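Local coordinates for sister chromatid cohesion protein (Chaetomium thermophilum, PDB 5T8V), which probably loads cohesin onto chromatin and is represented here by its C-terminal HEAT-repeat fragment, at residues A461-L466 with S604-A609; R1198-A1203 with V1246-K1251; V917-L922 with A1032-G1037; K21-A26 with T60-A65; R1303-T1308 with E1451-D1456. One frame throughout, in Å; residues are numbered along the deposited sequence.

Interaction 1 of 5, residues A461-L466 with S604-A609; sequences AAISKL and SQFCEA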
# COMPACT_ATOMS: atom_id res chain seq x y z
N ALA A 461 1.48 6.17 -14.42
CA ALA A 461 2.93 6.04 -14.55
C ALA A 461 3.43 6.71 -15.83
O ALA A 461 4.46 7.39 -15.81
CB ALA A 461 3.32 4.56 -14.54
N ALA A 462 2.72 6.52 -16.94
CA ALA A 462 3.15 7.12 -18.20
C ALA A 462 3.16 8.64 -18.11
O ALA A 462 4.12 9.28 -18.56
CB ALA A 462 2.23 6.65 -19.33
N ILE A 463 2.12 9.23 -17.54
CA ILE A 463 2.08 10.68 -17.38
C ILE A 463 3.23 11.15 -16.50
O ILE A 463 3.90 12.15 -16.80
CB ILE A 463 0.72 11.12 -16.82
CG1 ILE A 463 -0.41 10.73 -17.78
CG2 ILE A 463 0.71 12.62 -16.58
CD1 ILE A 463 -1.80 10.86 -17.19
N SER A 464 3.47 10.44 -15.39
CA SER A 464 4.57 10.81 -14.50
C SER A 464 5.90 10.81 -15.25
O SER A 464 6.70 11.75 -15.13
CB SER A 464 4.62 9.85 -13.32
OG SER A 464 5.62 10.23 -12.39
N LYS A 465 6.15 9.76 -16.03
CA LYS A 465 7.37 9.70 -16.83
C LYS A 465 7.45 10.86 -17.81
O LYS A 465 8.52 11.45 -17.99
CB LYS A 465 7.45 8.36 -17.56
CG LYS A 465 8.37 8.38 -18.77
CD LYS A 465 8.77 6.98 -19.20
CE LYS A 465 9.41 7.01 -20.58
NZ LYS A 465 10.36 8.16 -20.74
N LEU A 466 6.33 11.20 -18.44
CA LEU A 466 6.34 12.32 -19.38
C LEU A 466 6.71 13.62 -18.67
O LEU A 466 7.51 14.41 -19.19
CB LEU A 466 4.98 12.46 -20.06
CG LEU A 466 4.84 13.62 -21.04
CD1 LEU A 466 4.09 13.19 -22.28
CD2 LEU A 466 4.13 14.79 -20.39
N SER A 604 -2.96 18.80 -22.36
CA SER A 604 -4.03 18.00 -22.92
C SER A 604 -4.94 17.49 -21.81
O SER A 604 -4.55 17.40 -20.65
CB SER A 604 -3.47 16.83 -23.73
OG SER A 604 -2.95 15.82 -22.87
N GLN A 605 -6.17 17.14 -22.19
CA GLN A 605 -7.12 16.65 -21.20
C GLN A 605 -6.65 15.35 -20.56
O GLN A 605 -7.02 15.06 -19.42
CB GLN A 605 -8.49 16.46 -21.86
CG GLN A 605 -9.59 16.09 -20.88
CD GLN A 605 -10.92 15.86 -21.56
OE1 GLN A 605 -11.08 16.11 -22.76
NE2 GLN A 605 -11.90 15.37 -20.79
N PHE A 606 -5.84 14.57 -21.27
CA PHE A 606 -5.33 13.32 -20.71
C PHE A 606 -4.36 13.59 -19.56
O PHE A 606 -4.58 13.15 -18.43
CB PHE A 606 -4.66 12.50 -21.81
CG PHE A 606 -3.90 11.31 -21.30
CD1 PHE A 606 -4.55 10.27 -20.65
CD2 PHE A 606 -2.53 11.22 -21.47
CE1 PHE A 606 -3.85 9.18 -20.19
CE2 PHE A 606 -1.82 10.13 -21.01
CZ PHE A 606 -2.49 9.11 -20.36
N CYS A 607 -3.27 14.31 -19.84
CA CYS A 607 -2.26 14.54 -18.82
C CYS A 607 -2.79 15.39 -17.68
O CYS A 607 -2.43 15.17 -16.51
CB CYS A 607 -1.03 15.20 -19.44
SG CYS A 607 -0.07 14.10 -20.51
N GLU A 608 -3.65 16.37 -17.98
CA GLU A 608 -4.20 17.22 -16.94
C GLU A 608 -5.00 16.44 -15.90
O GLU A 608 -5.28 16.98 -14.83
CB GLU A 608 -5.08 18.31 -17.56
CG GLU A 608 -4.29 19.43 -18.23
CD GLU A 608 -5.18 20.57 -18.71
OE1 GLU A 608 -6.42 20.39 -18.77
OE2 GLU A 608 -4.64 21.66 -19.03
N ALA A 609 -5.36 15.19 -16.19
CA ALA A 609 -6.08 14.36 -15.23
C ALA A 609 -5.17 13.71 -14.20
O ALA A 609 -5.68 13.15 -13.22
CB ALA A 609 -6.87 13.27 -15.97
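Phe606 offers one face of its ring to Ile463, whose CD1 methyl stands 4.0 Å from the centroid of the Phe606 ring and 21° off the ring normal. This is a CH-pi contact, displaced from the middle toward the rim. Behind the methyl, Ile463 CG1 comes within 3.6 Å of Phe606 CE2, so both carbons of the longer isoleucine branch lie against the ring. The two branches divide the work: with CG1 beside the backbone N (chi1 -62°), CG2 is the branch anti to N and meets Cys607, Ile463 CG2 lying 4.2 Å from Cys607 CB. One turn further along the helix, Leu466 adds a looser contact, its CD2 being 4.3 Å from Cys607 SG. In this alpha-helical HEAT-repeat protein, buried side chains of helix 446-474 pack here on the connection between helix 590-602 and helix 610-619. An alanine here would remove both branches of Ile463, which would probably open a gap over the Phe606 ring and leave Cys607 with much less apolar cover. The linker also has an internal tie, since Cys607 N makes a weak hydrogen bond to Ser604 OG at 3.4 Å, a straight one despite its length. That same hydroxyl hydrogen-bonds to Leu601 O at the end of the preceding helix. Ile463 reaches beyond the linker to Phe610 and Ile613 of helix 610-619, and Leu416 touches the Phe606 side chain.

Interaction 2 of 5, residues R1198-A1203 with V1246-K1251; sequences REYAKA and VKFLEK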
# COMPACT_ATOMS: atom_id res chain seq x y z
N ARG A 1198 -17.99 -26.25 36.73
CA ARG A 1198 -19.06 -26.36 37.72
C ARG A 1198 -19.40 -25.03 38.39
O ARG A 1198 -20.46 -24.94 39.02
CB ARG A 1198 -18.67 -27.38 38.80
CG ARG A 1198 -18.62 -28.82 38.30
CD ARG A 1198 -18.15 -29.77 39.38
NE ARG A 1198 -16.77 -29.52 39.78
CZ ARG A 1198 -16.09 -30.27 40.65
NH1 ARG A 1198 -16.66 -31.33 41.22
NH2 ARG A 1198 -14.83 -29.97 40.95
N GLU A 1199 -18.55 -24.02 38.26
CA GLU A 1199 -18.82 -22.72 38.86
C GLU A 1199 -19.10 -21.67 37.79
O GLU A 1199 -18.56 -20.56 37.84
CB GLU A 1199 -17.64 -22.28 39.74
CG GLU A 1199 -17.48 -23.11 41.01
CD GLU A 1199 -16.58 -22.43 42.03
OE1 GLU A 1199 -15.85 -21.49 41.66
OE2 GLU A 1199 -16.61 -22.84 43.21
N TYR A 1200 -19.96 -22.01 36.83
CA TYR A 1200 -20.31 -21.07 35.77
C TYR A 1200 -21.34 -20.05 36.25
O TYR A 1200 -21.19 -18.85 36.02
CB TYR A 1200 -20.83 -21.82 34.54
CG TYR A 1200 -19.76 -22.41 33.63
CD1 TYR A 1200 -18.45 -21.95 33.66
CD2 TYR A 1200 -20.07 -23.43 32.74
CE1 TYR A 1200 -17.48 -22.48 32.83
CE2 TYR A 1200 -19.10 -23.97 31.90
CZ TYR A 1200 -17.81 -23.49 31.95
OH TYR A 1200 -16.85 -24.02 31.13
N ALA A 1201 -22.40 -20.52 36.91
CA ALA A 1201 -23.44 -19.62 37.39
C ALA A 1201 -22.85 -18.55 38.30
O ALA A 1201 -23.04 -17.34 38.07
CB ALA A 1201 -24.53 -20.41 38.10
N LYS A 1202 -22.14 -18.97 39.35
CA LYS A 1202 -21.55 -18.01 40.27
C LYS A 1202 -20.59 -17.07 39.56
O LYS A 1202 -20.42 -15.92 39.97
CB LYS A 1202 -20.82 -18.74 41.41
CG LYS A 1202 -21.70 -19.68 42.21
CD LYS A 1202 -21.34 -19.66 43.69
CE LYS A 1202 -19.90 -20.07 43.94
NZ LYS A 1202 -19.54 -20.00 45.39
N ALA A 1203 -19.94 -17.54 38.48
CA ALA A 1203 -19.02 -16.69 37.74
C ALA A 1203 -19.76 -15.60 36.98
O ALA A 1203 -19.37 -14.43 37.01
CB ALA A 1203 -18.18 -17.54 36.78
N VAL A 1246 -20.68 -24.88 24.06
CA VAL A 1246 -22.11 -24.82 23.77
C VAL A 1246 -22.90 -24.70 25.07
O VAL A 1246 -23.67 -23.76 25.27
CB VAL A 1246 -22.55 -26.05 22.96
CG1 VAL A 1246 -24.08 -26.13 22.87
CG2 VAL A 1246 -21.95 -26.02 21.57
N LYS A 1247 -22.72 -25.67 25.97
CA LYS A 1247 -23.50 -25.70 27.19
C LYS A 1247 -23.39 -24.38 27.94
O LYS A 1247 -24.38 -23.88 28.49
CB LYS A 1247 -23.07 -26.86 28.08
CG LYS A 1247 -23.96 -27.07 29.30
CD LYS A 1247 -25.41 -27.36 28.91
CE LYS A 1247 -26.28 -27.64 30.12
NZ LYS A 1247 -26.39 -26.46 31.02
N PHE A 1248 -22.19 -23.79 27.98
CA PHE A 1248 -22.03 -22.50 28.63
C PHE A 1248 -23.05 -21.51 28.09
O PHE A 1248 -23.83 -20.92 28.85
CB PHE A 1248 -20.60 -21.97 28.43
CG PHE A 1248 -20.41 -20.57 28.91
CD1 PHE A 1248 -20.36 -20.29 30.27
CD2 PHE A 1248 -20.27 -19.52 28.01
CE1 PHE A 1248 -20.18 -18.99 30.72
CE2 PHE A 1248 -20.09 -18.23 28.46
CZ PHE A 1248 -20.05 -17.96 29.81
N LEU A 1249 -23.07 -21.32 26.77
CA LEU A 1249 -24.10 -20.50 26.15
C LEU A 1249 -25.48 -20.91 26.64
O LEU A 1249 -26.26 -20.08 27.12
CB LEU A 1249 -24.02 -20.61 24.62
CG LEU A 1249 -22.73 -20.10 23.97
CD1 LEU A 1249 -22.77 -20.36 22.47
CD2 LEU A 1249 -22.53 -18.62 24.25
N GLU A 1250 -25.79 -22.20 26.55
CA GLU A 1250 -27.09 -22.67 27.03
C GLU A 1250 -27.30 -22.26 28.49
O GLU A 1250 -28.37 -21.76 28.85
CB GLU A 1250 -27.20 -24.18 26.86
CG GLU A 1250 -27.26 -24.62 25.41
CD GLU A 1250 -27.47 -26.11 25.26
OE1 GLU A 1250 -27.21 -26.86 26.23
OE2 GLU A 1250 -27.91 -26.54 24.17
N LYS A 1251 -26.28 -22.44 29.33
CA LYS A 1251 -26.42 -22.05 30.73
C LYS A 1251 -26.77 -20.57 30.84
O LYS A 1251 -27.64 -20.19 31.63
CB LYS A 1251 -25.14 -22.37 31.50
CG LYS A 1251 -25.19 -22.04 32.99
CD LYS A 1251 -26.45 -22.57 33.68
CE LYS A 1251 -26.61 -24.09 33.54
NZ LYS A 1251 -25.53 -24.84 34.24
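Tyr1200 and Phe1248 mark the place where the two backbones come nearest, with Tyr1200 CA 7.5 Å from Phe1248 CA. Phe1248 sits within helix 1243-1254, while Tyr1200 lies where the chain enters helix 1200-1213. Across that spacing the tyrosine points its CB toward the opposing helix, and the gap is filled by the two rings. They form a T-shaped (edge-to-face) pair, with the centroids of the Tyr1200 and Phe1248 rings 5.2 Å apart and their planes at 72°. Phe1248 supplies the edge. Its CD1 stands over the centre of the tyrosine face, 4.0 Å from Tyr1200 CD2 and equally far from Tyr1200 CG. With its CG anti to the backbone N (chi1 173°), the phenylalanine sends its ring out from the helix to meet that face. The tyrosine hydroxyl is occupied nearby, making a weak hydrogen bond to Asn1244 OD1. Helix 1231-1240 closes over the same pair: Phe1233 meets the Phe1248 ring, and Leu1237 touches Tyr1200. Next along the chain from Phe1248, Leu1249 packs on helix 1291-1319. A buried T-shaped pair thus joins helix 1200-1213 to helix 1243-1254 under helix 1231-1240, within the alpha-helical, HEAT-repeat architecture and in the region matching the sister chromatid cohesion C-terminus family.

Interaction 3 of 5, residues V917-L922 with A1032-G1037; sequences VPRALL and ALDCVG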
# COMPACT_ATOMS: atom_id res chain seq x y z
N VAL A 917 18.65 10.38 54.79
CA VAL A 917 18.31 10.04 53.41
C VAL A 917 16.91 9.44 53.32
O VAL A 917 16.48 8.72 54.24
CB VAL A 917 19.36 9.08 52.83
CG1 VAL A 917 19.29 7.71 53.52
CG2 VAL A 917 19.18 8.93 51.35
N PRO A 918 16.15 9.69 52.23
CA PRO A 918 14.83 9.06 52.11
C PRO A 918 14.86 7.54 52.10
O PRO A 918 15.93 6.93 52.10
CB PRO A 918 14.30 9.62 50.77
CG PRO A 918 15.48 10.21 50.08
CD PRO A 918 16.38 10.68 51.17
N ARG A 919 13.68 6.93 52.08
CA ARG A 919 13.57 5.48 52.19
C ARG A 919 14.17 4.78 50.97
O ARG A 919 15.02 3.90 51.11
CB ARG A 919 12.10 5.09 52.36
CG ARG A 919 11.81 3.59 52.31
CD ARG A 919 10.33 3.32 52.10
NE ARG A 919 10.10 1.99 51.53
CZ ARG A 919 9.69 0.92 52.21
NH1 ARG A 919 9.43 1.00 53.50
NH2 ARG A 919 9.53 -0.23 51.57
N ALA A 920 13.71 5.15 49.77
CA ALA A 920 14.12 4.44 48.56
C ALA A 920 15.64 4.34 48.46
O ALA A 920 16.17 3.31 48.01
CB ALA A 920 13.54 5.12 47.33
N LEU A 921 16.35 5.39 48.86
CA LEU A 921 17.81 5.34 48.85
C LEU A 921 18.34 4.62 50.08
O LEU A 921 19.35 3.90 50.01
CB LEU A 921 18.38 6.75 48.76
CG LEU A 921 19.91 6.90 48.74
CD1 LEU A 921 20.55 5.89 47.81
CD2 LEU A 921 20.30 8.31 48.31
N LEU A 922 17.66 4.78 51.23
CA LEU A 922 18.05 4.04 52.42
C LEU A 922 18.12 2.55 52.14
O LEU A 922 18.91 1.83 52.76
CB LEU A 922 17.09 4.31 53.57
CG LEU A 922 17.41 3.53 54.85
CD1 LEU A 922 18.86 3.74 55.30
CD2 LEU A 922 16.46 3.91 55.95
N ALA A 1032 5.53 2.00 61.82
CA ALA A 1032 5.66 0.77 62.61
C ALA A 1032 5.32 -0.45 61.76
O ALA A 1032 6.11 -1.40 61.68
CB ALA A 1032 4.77 0.84 63.84
N LEU A 1033 4.15 -0.44 61.13
CA LEU A 1033 3.76 -1.54 60.26
C LEU A 1033 4.73 -1.69 59.10
O LEU A 1033 5.05 -2.81 58.68
CB LEU A 1033 2.33 -1.33 59.76
CG LEU A 1033 1.27 -1.55 60.84
CD1 LEU A 1033 -0.06 -0.95 60.41
CD2 LEU A 1033 1.11 -3.03 61.16
N ASP A 1034 5.21 -0.57 58.56
CA ASP A 1034 6.24 -0.62 57.52
C ASP A 1034 7.48 -1.35 58.03
O ASP A 1034 8.02 -2.23 57.36
CB ASP A 1034 6.59 0.79 57.07
CG ASP A 1034 7.40 0.82 55.79
OD1 ASP A 1034 7.92 -0.25 55.39
OD2 ASP A 1034 7.52 1.90 55.18
N CYS A 1035 7.93 -1.00 59.24
CA CYS A 1035 9.10 -1.63 59.82
C CYS A 1035 8.90 -3.14 59.96
O CYS A 1035 9.68 -3.94 59.42
CB CYS A 1035 9.40 -0.99 61.18
SG CYS A 1035 10.66 -1.85 62.15
N VAL A 1036 7.86 -3.55 60.69
CA VAL A 1036 7.63 -4.98 60.90
C VAL A 1036 7.47 -5.71 59.57
O VAL A 1036 7.84 -6.88 59.45
CB VAL A 1036 6.41 -5.21 61.81
CG1 VAL A 1036 5.17 -4.62 61.20
CG2 VAL A 1036 6.22 -6.69 62.09
N GLY A 1037 6.90 -5.04 58.56
CA GLY A 1037 6.79 -5.67 57.25
C GLY A 1037 8.14 -5.90 56.61
O GLY A 1037 8.42 -7.00 56.10
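Arg919 and Asp1034 make a salt bridge between helix 919-935 and helix 1026-1042 at the surface of the HEAT-repeat solenoid. The tight part is very small. Arg919 NH1 lies 2.7 Å from Asp1034 OD2 and just as near the other carboxylate oxygen. The hydrogen bond from Arg919 NH1 to Asp1034 OD1 is weak, with an N-H...O angle of 138°. Everything else is loose: the backbones stay far apart, with Arg919 CA 10.9 Å from Asp1034 CA, and both side chains remain partly open to solvent. The arginine spans the distance because its chain runs extended from CG to NE, having left the helix with CG anti to the backbone N (chi1 173°). The firm apolar packing lies elsewhere, on helix 969-986, which serves both segments: Leu922 touches Leu978 and Met982, while Ala1032 touches Phe973. Thus one charged pair ties two helices whose buried residues share a third. Guanidinium and carboxylate are turned 33° apart, and NH1 sits between the two carboxylate oxygens, while Arg919 NH2 stays 4.1 Å from Asp1034 OD1.

Interaction 4 of 5, residues K21-A26 with T60-A65; sequences KAYLQA and TKLQSA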
# COMPACT_ATOMS: atom_id res chain seq x y z
N LYS A 21 4.07 10.60 -76.65
CA LYS A 21 3.64 10.25 -78.00
C LYS A 21 4.70 9.40 -78.69
O LYS A 21 4.39 8.35 -79.27
CB LYS A 21 3.36 11.52 -78.82
CG LYS A 21 2.04 12.20 -78.47
CD LYS A 21 1.59 13.13 -79.59
CE LYS A 21 0.29 13.83 -79.23
NZ LYS A 21 -0.40 14.40 -80.43
N ALA A 22 5.96 9.83 -78.63
CA ALA A 22 7.04 9.08 -79.27
C ALA A 22 7.12 7.66 -78.71
O ALA A 22 7.05 6.68 -79.46
CB ALA A 22 8.37 9.82 -79.08
N TYR A 23 7.27 7.54 -77.39
CA TYR A 23 7.36 6.22 -76.78
C TYR A 23 6.14 5.37 -77.13
O TYR A 23 6.26 4.17 -77.38
CB TYR A 23 7.51 6.34 -75.27
CG TYR A 23 8.06 5.09 -74.63
CD1 TYR A 23 7.30 3.93 -74.57
CD2 TYR A 23 9.34 5.07 -74.11
CE1 TYR A 23 7.80 2.79 -74.00
CE2 TYR A 23 9.85 3.92 -73.54
CZ TYR A 23 9.07 2.79 -73.49
OH TYR A 23 9.58 1.64 -72.92
N LEU A 24 4.96 5.99 -77.14
CA LEU A 24 3.73 5.27 -77.47
C LEU A 24 3.81 4.68 -78.87
O LEU A 24 3.55 3.48 -79.07
CB LEU A 24 2.54 6.22 -77.35
CG LEU A 24 1.14 5.61 -77.31
CD1 LEU A 24 0.86 5.00 -75.94
CD2 LEU A 24 0.11 6.68 -77.64
N GLN A 25 4.18 5.50 -79.86
CA GLN A 25 4.33 5.00 -81.22
C GLN A 25 5.36 3.88 -81.28
O GLN A 25 5.12 2.85 -81.93
CB GLN A 25 4.72 6.14 -82.16
CG GLN A 25 3.68 7.25 -82.27
CD GLN A 25 2.32 6.74 -82.72
OE1 GLN A 25 2.24 5.81 -83.53
NE2 GLN A 25 1.26 7.33 -82.20
N ALA A 26 6.50 4.05 -80.61
CA ALA A 26 7.51 3.01 -80.59
C ALA A 26 6.94 1.70 -80.04
O ALA A 26 7.28 0.61 -80.53
CB ALA A 26 8.71 3.46 -79.76
N THR A 60 6.21 -0.07 -67.71
CA THR A 60 6.70 0.84 -66.68
C THR A 60 6.96 2.22 -67.25
O THR A 60 6.43 3.22 -66.75
CB THR A 60 7.98 0.28 -66.05
OG1 THR A 60 7.69 -0.94 -65.35
CG2 THR A 60 8.60 1.27 -65.08
N LYS A 61 7.76 2.30 -68.31
CA LYS A 61 8.08 3.61 -68.88
C LYS A 61 6.82 4.33 -69.35
O LYS A 61 6.67 5.54 -69.13
CB LYS A 61 9.08 3.45 -70.03
CG LYS A 61 10.47 3.01 -69.57
CD LYS A 61 11.57 3.56 -70.46
CE LYS A 61 12.36 2.44 -71.13
NZ LYS A 61 13.10 2.94 -72.33
N LEU A 62 5.90 3.61 -70.00
CA LEU A 62 4.63 4.22 -70.37
C LEU A 62 3.93 4.80 -69.15
O LEU A 62 3.36 5.90 -69.22
CB LEU A 62 3.73 3.20 -71.06
CG LEU A 62 3.99 2.90 -72.54
CD1 LEU A 62 3.00 1.86 -73.04
CD2 LEU A 62 3.91 4.16 -73.39
N GLN A 63 3.94 4.08 -68.03
CA GLN A 63 3.32 4.60 -66.82
C GLN A 63 3.98 5.89 -66.38
O GLN A 63 3.30 6.86 -66.03
CB GLN A 63 3.39 3.55 -65.71
CG GLN A 63 2.51 2.34 -65.97
CD GLN A 63 2.92 1.12 -65.16
OE1 GLN A 63 3.73 1.22 -64.24
NE2 GLN A 63 2.36 -0.03 -65.51
N SER A 64 5.32 5.94 -66.39
CA SER A 64 6.02 7.16 -66.01
C SER A 64 5.59 8.33 -66.89
O SER A 64 5.22 9.40 -66.39
CB SER A 64 7.53 6.94 -66.09
OG SER A 64 8.23 8.09 -65.66
N ALA A 65 5.63 8.14 -68.21
CA ALA A 65 5.25 9.22 -69.12
C ALA A 65 3.81 9.66 -68.88
O ALA A 65 3.51 10.86 -68.87
CB ALA A 65 5.43 8.76 -70.56
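Tyr23 reaches from helix 9-36 to both Lys61 and Leu62 of helix 56-71. Its CB already points toward the opposing helix, and with CG anti to the backbone N (chi1 -161°) the ring continues that course. Beyond CG, the ring carbons CD1 and CE1 meet Leu62, while CE2 and CZ meet Lys61. Tyr23 CD1 touches Leu62 CD2 at 3.6 Å, and Tyr23 CE1 lies 4.1 Å from Leu62 CG. Tyr23 CE2 rests 3.5 Å from Lys61 CD. At the far end Tyr23 CZ is 3.5 Å from Lys61 CB, and the hydroxyl reaches the same chain, with Tyr23 OH 3.4 Å from Lys61 CE. The lysine bends round the ring, leaving NZ at the ring edge and in its plane. Next in sequence, Leu24 CD1 meets Leu62 CD2 at 4.1 Å, and Leu86 of helix 81-96 touches both leucines. With an alanine here the ring would be gone, which would probably open a gap beside Leu62 and set the Lys61 chain free to turn. The axes of segments 21-26 and 60-65 approach to 10.2 Å with 154° between their directions, a nearly antiparallel packing of consecutive helices consistent with the protein's helical-repeat architecture.

Interaction 5 of 5, residues R1303-T1308 with E1451-D1456; sequences RLVAST and ELMSID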
# COMPACT_ATOMS: atom_id res chain seq x y z
N ARG A 1303 -36.63 -22.10 22.71
CA ARG A 1303 -37.24 -23.04 23.64
C ARG A 1303 -37.70 -22.34 24.91
O ARG A 1303 -38.83 -22.53 25.37
CB ARG A 1303 -36.24 -24.16 23.96
CG ARG A 1303 -36.80 -25.29 24.81
CD ARG A 1303 -35.93 -26.54 24.75
NE ARG A 1303 -34.53 -26.27 25.10
CZ ARG A 1303 -33.54 -26.11 24.23
NH1 ARG A 1303 -33.75 -26.20 22.93
NH2 ARG A 1303 -32.31 -25.87 24.68
N LEU A 1304 -36.83 -21.51 25.50
CA LEU A 1304 -37.20 -20.78 26.70
C LEU A 1304 -38.38 -19.85 26.45
O LEU A 1304 -39.38 -19.88 27.18
CB LEU A 1304 -36.00 -19.98 27.21
CG LEU A 1304 -36.29 -18.91 28.27
CD1 LEU A 1304 -36.99 -19.51 29.49
CD2 LEU A 1304 -35.01 -18.20 28.68
N VAL A 1305 -38.28 -19.02 25.41
CA VAL A 1305 -39.35 -18.06 25.12
C VAL A 1305 -40.67 -18.79 24.92
O VAL A 1305 -41.71 -18.36 25.44
CB VAL A 1305 -38.97 -17.22 23.88
CG1 VAL A 1305 -40.15 -16.38 23.41
CG2 VAL A 1305 -37.79 -16.32 24.21
N ALA A 1306 -40.66 -19.90 24.18
CA ALA A 1306 -41.89 -20.65 23.93
C ALA A 1306 -42.38 -21.39 25.17
O ALA A 1306 -43.56 -21.75 25.23
CB ALA A 1306 -41.68 -21.63 22.78
N SER A 1307 -41.50 -21.63 26.15
CA SER A 1307 -41.90 -22.32 27.37
C SER A 1307 -42.50 -21.37 28.40
O SER A 1307 -43.62 -21.59 28.87
CB SER A 1307 -40.70 -23.06 27.96
OG SER A 1307 -40.25 -24.09 27.10
N THR A 1308 -41.78 -20.31 28.76
CA THR A 1308 -42.25 -19.40 29.80
C THR A 1308 -43.20 -18.35 29.23
O THR A 1308 -44.19 -17.99 29.87
CB THR A 1308 -41.06 -18.73 30.48
OG1 THR A 1308 -40.11 -19.72 30.88
CG2 THR A 1308 -41.52 -17.95 31.71
N GLU A 1451 -48.74 -10.76 21.40
CA GLU A 1451 -48.80 -10.91 19.95
C GLU A 1451 -47.55 -11.56 19.37
O GLU A 1451 -47.64 -12.27 18.37
CB GLU A 1451 -49.02 -9.55 19.29
CG GLU A 1451 -50.36 -8.92 19.63
CD GLU A 1451 -50.47 -7.49 19.16
OE1 GLU A 1451 -49.42 -6.81 19.08
OE2 GLU A 1451 -51.60 -7.04 18.87
N LEU A 1452 -46.38 -11.32 19.98
CA LEU A 1452 -45.16 -12.00 19.54
C LEU A 1452 -45.35 -13.51 19.55
O LEU A 1452 -44.81 -14.21 18.68
CB LEU A 1452 -43.99 -11.60 20.44
CG LEU A 1452 -42.70 -12.42 20.28
CD1 LEU A 1452 -42.16 -12.32 18.86
CD2 LEU A 1452 -41.65 -11.98 21.28
N MET A 1453 -46.10 -14.02 20.51
CA MET A 1453 -46.41 -15.44 20.62
C MET A 1453 -47.92 -15.61 20.61
O MET A 1453 -48.54 -15.86 21.64
CB MET A 1453 -45.80 -16.03 21.87
CG MET A 1453 -44.32 -15.75 22.02
SD MET A 1453 -43.48 -17.21 22.63
CE MET A 1453 -44.45 -17.57 24.09
N SER A 1454 -48.51 -15.45 19.43
CA SER A 1454 -49.96 -15.53 19.28
C SER A 1454 -50.48 -16.88 19.75
O SER A 1454 -50.30 -17.90 19.07
CB SER A 1454 -50.34 -15.28 17.82
OG SER A 1454 -49.67 -14.14 17.31
N ILE A 1455 -51.12 -16.90 20.91
CA ILE A 1455 -51.62 -18.13 21.51
C ILE A 1455 -53.08 -18.33 21.12
O ILE A 1455 -53.38 -19.11 20.20
CB ILE A 1455 -51.45 -18.11 23.04
CG1 ILE A 1455 -49.97 -18.04 23.40
CG2 ILE A 1455 -52.08 -19.34 23.69
CD1 ILE A 1455 -49.64 -16.97 24.41
N ASP A 1456 -53.98 -17.64 21.80
CA ASP A 1456 -55.41 -17.76 21.53
C ASP A 1456 -55.77 -17.09 20.21
O ASP A 1456 -54.91 -16.50 19.54
CB ASP A 1456 -56.23 -17.15 22.66
CG ASP A 1456 -56.02 -17.87 23.98
OD1 ASP A 1456 -55.64 -19.06 23.96
OD2 ASP A 1456 -56.25 -17.25 25.04
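Next to Val1305, which Met1453 touches, the carbonyl oxygen of Leu1304 is gripped by two backbone groups, Ser1307 N and Thr1308 N, each 2.9 Å from Leu1304 O. At the same turn of helix 1291-1319 the Ser1307 side chain adds a further bond: Ser1307 OG gives a hydrogen bond of 2.7 Å to Arg1303 O, approaching from above the carbonyl plane, 37° out of it. Against this turn comes the end of this fragment. Met1453, the first residue to leave helical geometry after helix 1439-1452, points its CB toward Val1305 and Ala1306. Its chain, bent at chi2 and chi3, brings the sulfur beside the valine, with Met1453 SD 3.5 Å from Val1305 CG1. The same sulfur lies 4.0 Å from Ala1306 CA, and the terminal methyl turns toward the Val1305 carbonyl, so the thioether lies along the backbone as well as against a side chain. Val1305 has CG1 anti to its backbone N (chi1 170°), which sets that methyl facing the methionine. Just past Met1453 the chain is tied back, Ser1454 OG giving a hydrogen bond of 3.0 Å to Glu1451 O. Helix 1364-1387 flanks both segments, Ile1377 touching Val1305 and Trp1378 touching Leu1452. On helix 1291-1319, Thr1308 OG1 hydrogen-bonds to Asp1257 OD1. This is plain helix-end packing, in which the residue after helix 1439-1452 rests on helix 1291-1319 in an alpha-helical, HEAT-repeat fragment.

Interactions 1 and 2 are buried and rest on aromatic contacts, though of different kinds: a methyl over a ring in the first, one ring's edge on another's face in the second. Interactions 4 and 5 are partly buried, mixing apolar packing with exposed flanks, while interaction 3 lies at the surface and is purely ionic. Interactions 2 and 5 are neighbours, their centres about 25 Å apart, and both draw on helix 1291-1319, in one through Leu1249 and in the other directly. Interaction 4 lies on the opposite side of the chain's centre from interactions 2 and 3, about 129 Å from interaction 3, centre to centre. All five follow in series along the chain, and none touches another.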